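PHB depolymerase (Penicillium funiculosum, PDB 2D81) hydrolyses the ester bonds of the biopolyester poly(3-hydroxybutyrate), using an alpha/beta hydrolase fold with a circularly permuted chain. Local coordinates at residues G201-G206 against Q262-Y267; G229-Y234 against N280-W285. All coordinates share one frame; numbering follows the deposited sequence.

Interaction 1 (G201-G206 against Q262-Y267); sequences GMDTTG and QAIPDY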
ATOM      1  N   GLY A 201       7.634 -14.656   2.713  1.00 11.21           N
ATOM      2  CA  GLY A 201       7.672 -13.309   3.256  1.00 10.52           C
ATOM      3  C   GLY A 201       6.315 -12.810   3.717  1.00 10.66           C
ATOM      4  O   GLY A 201       6.200 -11.688   4.218  1.00 10.12           O
ATOM      5  N   MET A 202       5.287 -13.639   3.547  1.00  9.87           N
ATOM      6  CA  MET A 202       3.946 -13.306   4.019  1.00  8.36           C
ATOM      7  C   MET A 202       3.486 -14.247   5.130  1.00  8.09           C
ATOM      8  O   MET A 202       3.803 -15.436   5.126  1.00  8.68           O
ATOM      9  CB  MET A 202       2.949 -13.339   2.857  1.00  7.91           C
ATOM     10  CG  MET A 202       3.154 -12.226   1.839  1.00  9.54           C
ATOM     11  SD  MET A 202       2.008 -12.311   0.449  1.00 10.11           S
ATOM     12  CE  MET A 202       0.494 -11.658   1.197  1.00 10.30           C
ATOM     13  N   ASP A 203       2.741 -13.698   6.086  1.00  7.87           N
ATOM     14  CA  ASP A 203       2.313 -14.447   7.263  1.00  8.42           C
ATOM     15  C   ASP A 203       1.254 -15.479   6.879  1.00  8.05           C
ATOM     16  O   ASP A 203       0.772 -15.495   5.745  1.00  8.82           O
ATOM     17  CB  ASP A 203       1.753 -13.475   8.308  1.00  9.03           C
ATOM     18  CG  ASP A 203       1.780 -14.042   9.718  1.00 12.12           C
ATOM     19  OD1 ASP A 203       1.452 -13.291  10.659  1.00 12.81           O
ATOM     20  OD2 ASP A 203       2.129 -15.228   9.894  1.00 14.52           O
ATOM     21  N   THR A 204       0.899 -16.338   7.827  1.00  9.25           N
ATOM     22  CA  THR A 204      -0.101 -17.378   7.595  1.00  9.11           C
ATOM     23  C   THR A 204      -1.499 -16.781   7.464  1.00  9.13           C
ATOM     24  O   THR A 204      -2.387 -17.379   6.851  1.00  8.53           O
ATOM     25  CB  THR A 204      -0.128 -18.388   8.759  1.00 10.22           C
ATOM     26  OG1 THR A 204      -0.455 -17.700   9.972  1.00 12.42           O
ATOM     27  CG2 THR A 204       1.223 -19.060   8.920  1.00 11.73           C
ATOM     28  N   THR A 205      -1.687 -15.604   8.050  1.00  9.50           N
ATOM     29  CA  THR A 205      -3.020 -15.057   8.270  1.00  8.51           C
ATOM     30  C   THR A 205      -3.089 -13.606   7.800  1.00  8.37           C
ATOM     31  O   THR A 205      -2.184 -12.818   8.069  1.00  7.72           O
ATOM     32  CB  THR A 205      -3.383 -15.115   9.772  1.00  9.72           C
ATOM     33  OG1 THR A 205      -3.234 -16.460  10.250  1.00  9.04           O
ATOM     34  CG2 THR A 205      -4.818 -14.655  10.001  1.00  9.68           C
ATOM     35  N   GLY A 206      -4.165 -13.263   7.100  1.00  8.29           N
ATOM     36  CA  GLY A 206      -4.408 -11.875   6.747  1.00  8.05           C
ATOM     37  C   GLY A 206      -5.710 -11.386   7.355  1.00  7.93           C
ATOM     38  O   GLY A 206      -6.450 -12.169   7.954  1.00  6.81           O
ATOM     39  N   GLN A 262      -0.789  -9.384   5.259  1.00  6.54           N
ATOM     40  CA  GLN A 262       0.245  -9.332   6.291  1.00  5.35           C
ATOM     41  C   GLN A 262       1.558  -9.959   5.845  1.00  5.77           C
ATOM     42  O   GLN A 262       1.583 -11.099   5.385  1.00  7.04           O
ATOM     43  CB  GLN A 262      -0.230 -10.041   7.564  1.00  5.31           C
ATOM     44  CG  GLN A 262      -1.505  -9.472   8.189  1.00  4.61           C
ATOM     45  CD  GLN A 262      -1.359  -8.026   8.618  1.00  5.03           C
ATOM     46  OE1 GLN A 262      -0.367  -7.643   9.234  1.00  6.86           O
ATOM     47  NE2 GLN A 262      -2.361  -7.215   8.304  1.00  4.76           N
ATOM     48  N   ALA A 263       2.647  -9.214   5.990  1.00  4.63           N
ATOM     49  CA  ALA A 263       3.978  -9.788   5.809  1.00  5.48           C
ATOM     50  C   ALA A 263       4.404 -10.448   7.119  1.00  6.43           C
ATOM     51  O   ALA A 263       3.642 -10.475   8.085  1.00  7.62           O
ATOM     52  CB  ALA A 263       4.976  -8.698   5.411  1.00  5.23           C
ATOM     53  N   ILE A 264       5.624 -10.976   7.149  1.00  8.65           N
ATOM     54  CA  ILE A 264       6.134 -11.662   8.331  1.00  9.19           C
ATOM     55  C   ILE A 264       7.660 -11.564   8.353  1.00  9.95           C
ATOM     56  O   ILE A 264       8.304 -11.571   7.308  1.00  7.40           O
ATOM     57  CB  ILE A 264       5.720 -13.165   8.314  1.00  9.79           C
ATOM     58  CG1 ILE A 264       6.168 -13.867   9.600  1.00 11.13           C
ATOM     59  CG2 ILE A 264       6.338 -13.861   7.114  1.00 11.52           C
ATOM     60  CD1 ILE A 264       5.359 -13.501  10.817  1.00 13.63           C
ATOM     61  N   PRO A 265       8.258 -11.433   9.546  1.00 10.14           N
ATOM     62  CA  PRO A 265       9.717 -11.350   9.573  1.00 10.49           C
ATOM     63  C   PRO A 265      10.325 -12.599   8.936  1.00  9.99           C
ATOM     64  O   PRO A 265       9.817 -13.709   9.111  1.00  8.48           O
ATOM     65  CB  PRO A 265      10.023 -11.245  11.062  1.00 11.88           C
ATOM     66  CG  PRO A 265       8.862 -10.443  11.564  1.00 12.45           C
ATOM     67  CD  PRO A 265       7.690 -11.099  10.864  1.00 11.74           C
ATOM     68  N   ASP A 266      11.401 -12.404   8.180  1.00 10.70           N
ATOM     69  CA  ASP A 266      12.112 -13.492   7.518  1.00 11.25           C
ATOM     70  C   ASP A 266      13.610 -13.264   7.697  1.00 11.95           C
ATOM     71  O   ASP A 266      14.193 -12.378   7.072  1.00  9.01           O
ATOM     72  CB  ASP A 266      11.742 -13.525   6.026  1.00 12.09           C
ATOM     73  CG  ASP A 266      12.629 -14.456   5.211  1.00 13.79           C
ATOM     74  OD1 ASP A 266      13.294 -15.337   5.798  1.00 13.76           O
ATOM     75  OD2 ASP A 266      12.653 -14.310   3.969  1.00 12.99           O
ATOM     76  N   TYR A 267      14.228 -14.061   8.561  1.00 11.99           N
ATOM     77  CA  TYR A 267      15.608 -13.807   8.962  1.00 13.72           C
ATOM     78  C   TYR A 267      16.620 -14.415   7.999  1.00 13.53           C
ATOM     79  O   TYR A 267      17.829 -14.203   8.142  1.00 13.89           O
ATOM     80  CB  TYR A 267      15.851 -14.346  10.374  1.00 15.34           C
ATOM     81  CG  TYR A 267      14.862 -13.821  11.388  1.00 17.37           C
ATOM     82  CD1 TYR A 267      13.909 -14.663  11.963  1.00 18.02           C
ATOM     83  CD2 TYR A 267      14.854 -12.475  11.746  1.00 16.70           C
ATOM     84  CE1 TYR A 267      12.970 -14.174  12.869  1.00 18.87           C
ATOM     85  CE2 TYR A 267      13.922 -11.975  12.646  1.00 18.50           C
ATOM     86  CZ  TYR A 267      12.982 -12.829  13.204  1.00 19.14           C
ATOM     87  OH  TYR A 267      12.054 -12.334  14.091  1.00 19.41           O
TER
HETATM   88  O   HOH W   1       2.484 -10.776  10.557  1.00  8.98           O

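Interaction 2 (G229-Y234 against N280-W285); sequences GCLQSY and NPNGCW. With RB3 ((1R)-3-{[(1R)-3-methoxy-1-methyl-3-oxopropyl]oxy}-1-methyl-3-oxopropyl (3R)-3-hydroxybutanoate), chain C.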
ATOM      1  N   GLY A 229       3.913  -1.109   6.742  1.00  6.17           N
ATOM      2  CA  GLY A 229       5.319  -0.992   6.392  1.00  7.74           C
ATOM      3  C   GLY A 229       6.169  -1.990   7.155  1.00  7.80           C
ATOM      4  O   GLY A 229       5.636  -2.894   7.796  1.00  8.11           O
ATOM      5  N   CYS A 230       7.489  -1.846   7.092  1.00  8.31           N
ATOM      6  CA  CYS A 230       8.359  -2.729   7.863  1.00  8.01           C
ATOM      7  C   CYS A 230       8.061  -2.530   9.351  1.00  7.72           C
ATOM      8  O   CYS A 230       7.704  -1.428   9.775  1.00  7.47           O
ATOM      9  CB  CYS A 230       9.829  -2.408   7.630  1.00  9.29           C
ATOM     10  SG  CYS A 230      10.491  -2.299   5.933  1.00 10.62           S
ATOM     11  N   LEU A 231       8.216  -3.595  10.132  1.00  7.43           N
ATOM     12  CA  LEU A 231       7.990  -3.558  11.574  1.00  8.21           C
ATOM     13  C   LEU A 231       6.548  -3.216  11.939  1.00  7.86           C
ATOM     14  O   LEU A 231       6.260  -2.847  13.083  1.00  7.06           O
ATOM     15  CB  LEU A 231       8.947  -2.561  12.239  1.00  9.43           C
ATOM     16  CG  LEU A 231      10.439  -2.918  12.169  1.00 11.94           C
ATOM     17  CD1 LEU A 231      11.270  -1.809  12.792  1.00 14.06           C
ATOM     18  CD2 LEU A 231      10.682  -4.236  12.888  1.00 13.49           C
ATOM     19  N   GLN A 232       5.644  -3.351  10.974  1.00  6.55           N
ATOM     20  CA  GLN A 232       4.229  -3.098  11.224  1.00  6.38           C
ATOM     21  C   GLN A 232       3.318  -4.284  10.908  1.00  5.82           C
ATOM     22  O   GLN A 232       2.099  -4.143  10.910  1.00  6.10           O
ATOM     23  CB  GLN A 232       3.755  -1.876  10.429  1.00  7.04           C
ATOM     24  CG  GLN A 232       4.329  -0.550  10.919  1.00  6.60           C
ATOM     25  CD  GLN A 232       3.703   0.646  10.223  1.00  7.96           C
ATOM     26  OE1 GLN A 232       3.396   1.658  10.857  1.00  9.44           O
ATOM     27  NE2 GLN A 232       3.516   0.539   8.916  1.00  2.71           N
ATOM     28  N   SER A 233       3.897  -5.451  10.640  1.00  7.47           N
ATOM     29  CA  SER A 233       3.075  -6.635  10.422  1.00  6.66           C
ATOM     30  C   SER A 233       2.404  -7.020  11.734  1.00  8.31           C
ATOM     31  O   SER A 233       2.822  -6.579  12.805  1.00  7.35           O
ATOM     32  CB  SER A 233       3.921  -7.806   9.920  1.00  7.91           C
ATOM     33  OG  SER A 233       4.784  -8.291  10.932  1.00  8.88           O
ATOM     34  N   TYR A 234       1.361  -7.838  11.647  1.00  6.72           N
ATOM     35  CA  TYR A 234       0.646  -8.293  12.834  1.00  9.17           C
ATOM     36  C   TYR A 234       1.617  -8.969  13.796  1.00  8.42           C
ATOM     37  O   TYR A 234       1.478  -8.862  15.018  1.00  8.46           O
ATOM     38  CB  TYR A 234      -0.448  -9.282  12.441  1.00 10.53           C
ATOM     39  CG  TYR A 234      -1.399  -9.603  13.566  1.00 13.14           C
ATOM     40  CD1 TYR A 234      -2.499  -8.787  13.825  1.00 16.39           C
ATOM     41  CD2 TYR A 234      -1.190 -10.708  14.386  1.00 17.06           C
ATOM     42  CE1 TYR A 234      -3.370  -9.064  14.874  1.00 17.84           C
ATOM     43  CE2 TYR A 234      -2.054 -10.995  15.440  1.00 18.25           C
ATOM     44  CZ  TYR A 234      -3.140 -10.169  15.678  1.00 19.27           C
ATOM     45  OH  TYR A 234      -3.997 -10.450  16.717  1.00 22.96           O
ATOM     46  N   ASN A 280      15.331 -10.156   5.595  1.00  8.05           N
ATOM     47  CA  ASN A 280      14.124  -9.346   5.772  1.00  9.10           C
ATOM     48  C   ASN A 280      13.587  -9.506   7.196  1.00  9.75           C
ATOM     49  O   ASN A 280      12.419  -9.831   7.404  1.00 11.57           O
ATOM     50  CB  ASN A 280      13.078  -9.781   4.738  1.00  8.82           C
ATOM     51  CG  ASN A 280      11.791  -8.990   4.832  1.00  8.64           C
ATOM     52  OD1 ASN A 280      11.768  -7.859   5.321  1.00  9.87           O
ATOM     53  ND2 ASN A 280      10.710  -9.577   4.339  1.00 11.05           N
ATOM     54  N   PRO A 281      14.441  -9.257   8.200  1.00  9.44           N
ATOM     55  CA  PRO A 281      14.066  -9.378   9.612  1.00  9.98           C
ATOM     56  C   PRO A 281      12.934  -8.462  10.070  1.00 10.30           C
ATOM     57  O   PRO A 281      12.290  -8.734  11.082  1.00 11.47           O
ATOM     58  CB  PRO A 281      15.374  -9.081  10.338  1.00  9.38           C
ATOM     59  CG  PRO A 281      16.014  -8.069   9.444  1.00 10.65           C
ATOM     60  CD  PRO A 281      15.791  -8.676   8.073  1.00 10.91           C
ATOM     61  N   ASN A 282      12.697  -7.383   9.329  1.00 10.05           N
ATOM     62  CA  ASN A 282      11.692  -6.395   9.717  1.00  9.43           C
ATOM     63  C   ASN A 282      10.306  -6.681   9.134  1.00 10.15           C
ATOM     64  O   ASN A 282       9.339  -5.986   9.450  1.00 10.30           O
ATOM     65  CB  ASN A 282      12.152  -4.997   9.298  1.00 12.23           C
ATOM     66  CG  ASN A 282      13.382  -4.530  10.064  1.00 15.35           C
ATOM     67  OD1 ASN A 282      14.054  -3.579   9.666  1.00 19.63           O
ATOM     68  ND2 ASN A 282      13.676  -5.195  11.174  1.00 14.99           N
ATOM     69  N   GLY A 283      10.205  -7.699   8.286  1.00  8.29           N
ATOM     70  CA  GLY A 283       8.910  -8.058   7.738  1.00  8.25           C
ATOM     71  C   GLY A 283       8.377  -6.980   6.818  1.00  7.74           C
ATOM     72  O   GLY A 283       7.232  -6.523   6.957  1.00  6.57           O
ATOM     73  N   CYS A 284       9.221  -6.572   5.876  1.00  7.05           N
ATOM     74  CA  CYS A 284       8.867  -5.570   4.878  1.00  8.71           C
ATOM     75  C   CYS A 284       8.225  -6.233   3.665  1.00  8.63           C
ATOM     76  O   CYS A 284       8.450  -7.413   3.411  1.00 10.77           O
ATOM     77  CB  CYS A 284      10.109  -4.860   4.372  1.00  8.47           C
ATOM     78  SG  CYS A 284      11.278  -4.134   5.557  1.00 10.78           S
ATOM     79  N   TRP A 285       7.465  -5.459   2.893  1.00  8.57           N
ATOM     80  CA  TRP A 285       7.024  -5.913   1.578  1.00  7.47           C
ATOM     81  C   TRP A 285       8.182  -5.834   0.597  1.00  7.83           C
ATOM     82  O   TRP A 285       9.078  -5.003   0.747  1.00  7.17           O
ATOM     83  CB  TRP A 285       5.852  -5.063   1.076  1.00  7.50           C
ATOM     84  CG  TRP A 285       4.650  -5.201   1.939  1.00  6.85           C
ATOM     85  CD1 TRP A 285       4.214  -4.327   2.893  1.00  8.74           C
ATOM     86  CD2 TRP A 285       3.765  -6.322   1.984  1.00  6.59           C
ATOM     87  NE1 TRP A 285       3.110  -4.840   3.535  1.00  8.47           N
ATOM     88  CE2 TRP A 285       2.815  -6.064   2.996  1.00  7.88           C
ATOM     89  CE3 TRP A 285       3.685  -7.524   1.270  1.00  6.16           C
ATOM     90  CZ2 TRP A 285       1.795  -6.965   3.312  1.00  6.69           C
ATOM     91  CZ3 TRP A 285       2.669  -8.422   1.583  1.00  6.35           C
ATOM     92  CH2 TRP A 285       1.739  -8.137   2.596  1.00  8.55           C
TER
HETATM   93  O1M RB3 C 451      13.005   2.110   7.339  1.00 30.39           O
HETATM   94  C1A RB3 C 451      12.080   1.496   6.764  1.00 27.41           C
HETATM   95  O1A RB3 C 451      11.498   0.477   7.196  1.00 30.84           O
HETATM   96  C2A RB3 C 451      11.620   2.043   5.411  1.00 24.10           C
HETATM   97  C3A RB3 C 451      11.727   0.980   4.315  1.00 19.82           C
HETATM   98  C4A RB3 C 451      11.275   1.599   2.990  1.00 18.87           C
HETATM   99  O3A RB3 C 451      13.094   0.552   4.203  1.00 18.25           O
HETATM  100  C1B RB3 C 451      13.204  -0.781   3.949  1.00 16.84           C
HETATM  101  O1B RB3 C 451      12.279  -1.400   3.427  1.00 11.77           O
HETATM  102  C2B RB3 C 451      14.506  -1.487   4.333  1.00 17.31           C
HETATM  103  C3B RB3 C 451      14.671  -2.859   3.673  1.00 17.59           C
HETATM  104  C4B RB3 C 451      14.762  -2.739   2.150  1.00 17.31           C
HETATM  105  O3B RB3 C 451      15.882  -3.464   4.152  1.00 22.14           O
HETATM  106  C1C RB3 C 451      15.702  -4.131   5.324  1.00 23.34           C
HETATM  107  O1C RB3 C 451      14.906  -3.710   6.163  1.00 24.73           O
HETATM  108  C2C RB3 C 451      16.514  -5.400   5.590  1.00 24.97           C
HETATM  109  C3C RB3 C 451      17.385  -5.244   6.839  1.00 26.39           C
HETATM  110  C4C RB3 C 451      18.214  -6.508   7.077  1.00 26.08           C
HETATM  111  O3C RB3 C 451      18.240  -4.109   6.687  1.00 29.55           O
HETATM  112  O   HOH W   2       6.747  -6.423  10.442  1.00 14.71           O

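Interaction 1 (G201-G206 against Q262-Y267)
D203 and I264 cross at about a right angle beside a single antiparallel bridge, in which M202 and A263 form the non-hydrogen-bonded pair. The bridge joins the approach to strand 205-210 with the loop leaving strand 256-260, its neighbour in the central sheet of the alpha/beta hydrolase fold. D203 N donates to Q262 O (2.9 Å) and I264 N to G201 O (3.1 Å). I264 carries its CG1 anti to the backbone N (chi1 -176°), and its other branch, CG2, lies 3.5 Å from M202 C. At the end of the longer branch CD1 comes within 3.8 Å of D203 OD2. That oxygen also accepts a bond from T204 N, which reaches it from above the carboxylate plane, while OD1 accepts a hydrogen bond from a water that also donates to A263 O. An alanine in place of D203 would probably leave T204 N without this acceptor and the water without its D203 partner. Glycine suits position 201, where a CB would jam against the preceding carbonyl O. The flexible, apolar chain of M202 packs on helix 301-314, while its CB still touches Q262 O. Q262 bonds to Y260 O through NE2, and its CG rests 3.4 Å from T205 O.

Interaction 2 (G229-Y234 against N280-W285)
C230 and C284 are joined by a disulfide whose torsion about the S-S bond is 108°, and C230 SG lies 3.2 Å from O1B of the bound hydroxybutyrate trimer. Next to it, L231 N donates to N282 O (2.7 Å), nearly straight at 161° and tilted only slightly from the carbonyl plane. The side chains of these two residues cross obliquely: L231 CD2 packs against N282 ND2 at 3.6 Å, while N282 OD1 looks to the ligand, 3.6 Å from its O1C. P281 adds an apolar touch, its CD 3.4 Å from the methyl C4C. Two loops of the alpha/beta hydrolase fold thus build one wall of the substrate pocket, and both cysteines also touch S20 at the start of helix 20-31. N280 to G283 form a type I turn that presents P281 and N282 to the ligand; the positive phi of G283 favours glycine. The amide of N280 suits its place by bonding twice to one residue: OD1 accepts C284 N in plane on a lone pair (2.9 Å), and ND2 gives to C284 O. N280 ND2 also bonds to Y291 OH. Between the two segments a water donates to N282 O and accepts from S233 N, at the N-cap of helix 234-237.

Overall arrangement
The four segments alternate along the chain, 201-206, 229-234, 262-267 and 280-285, so the two contacts interlock, with centres about 8 Å apart on the same side of the molecule's centre. Interaction 1 extends neighbouring strands 205-210 and 256-260 of the central mixed sheet; segment 229-234 follows strand 221-227, which lies next to 256-260. Two probable hydrogen bonds tie the contacts together, D266 N to N280 O and Y234 N to Q262 OE1, while A263 O packs on S233 CB. Interaction 2 meets the trimer directly, whereas the side chain of A263 stays about 11 Å from it, so interaction 1 probably backs the pocket wall and does not line it.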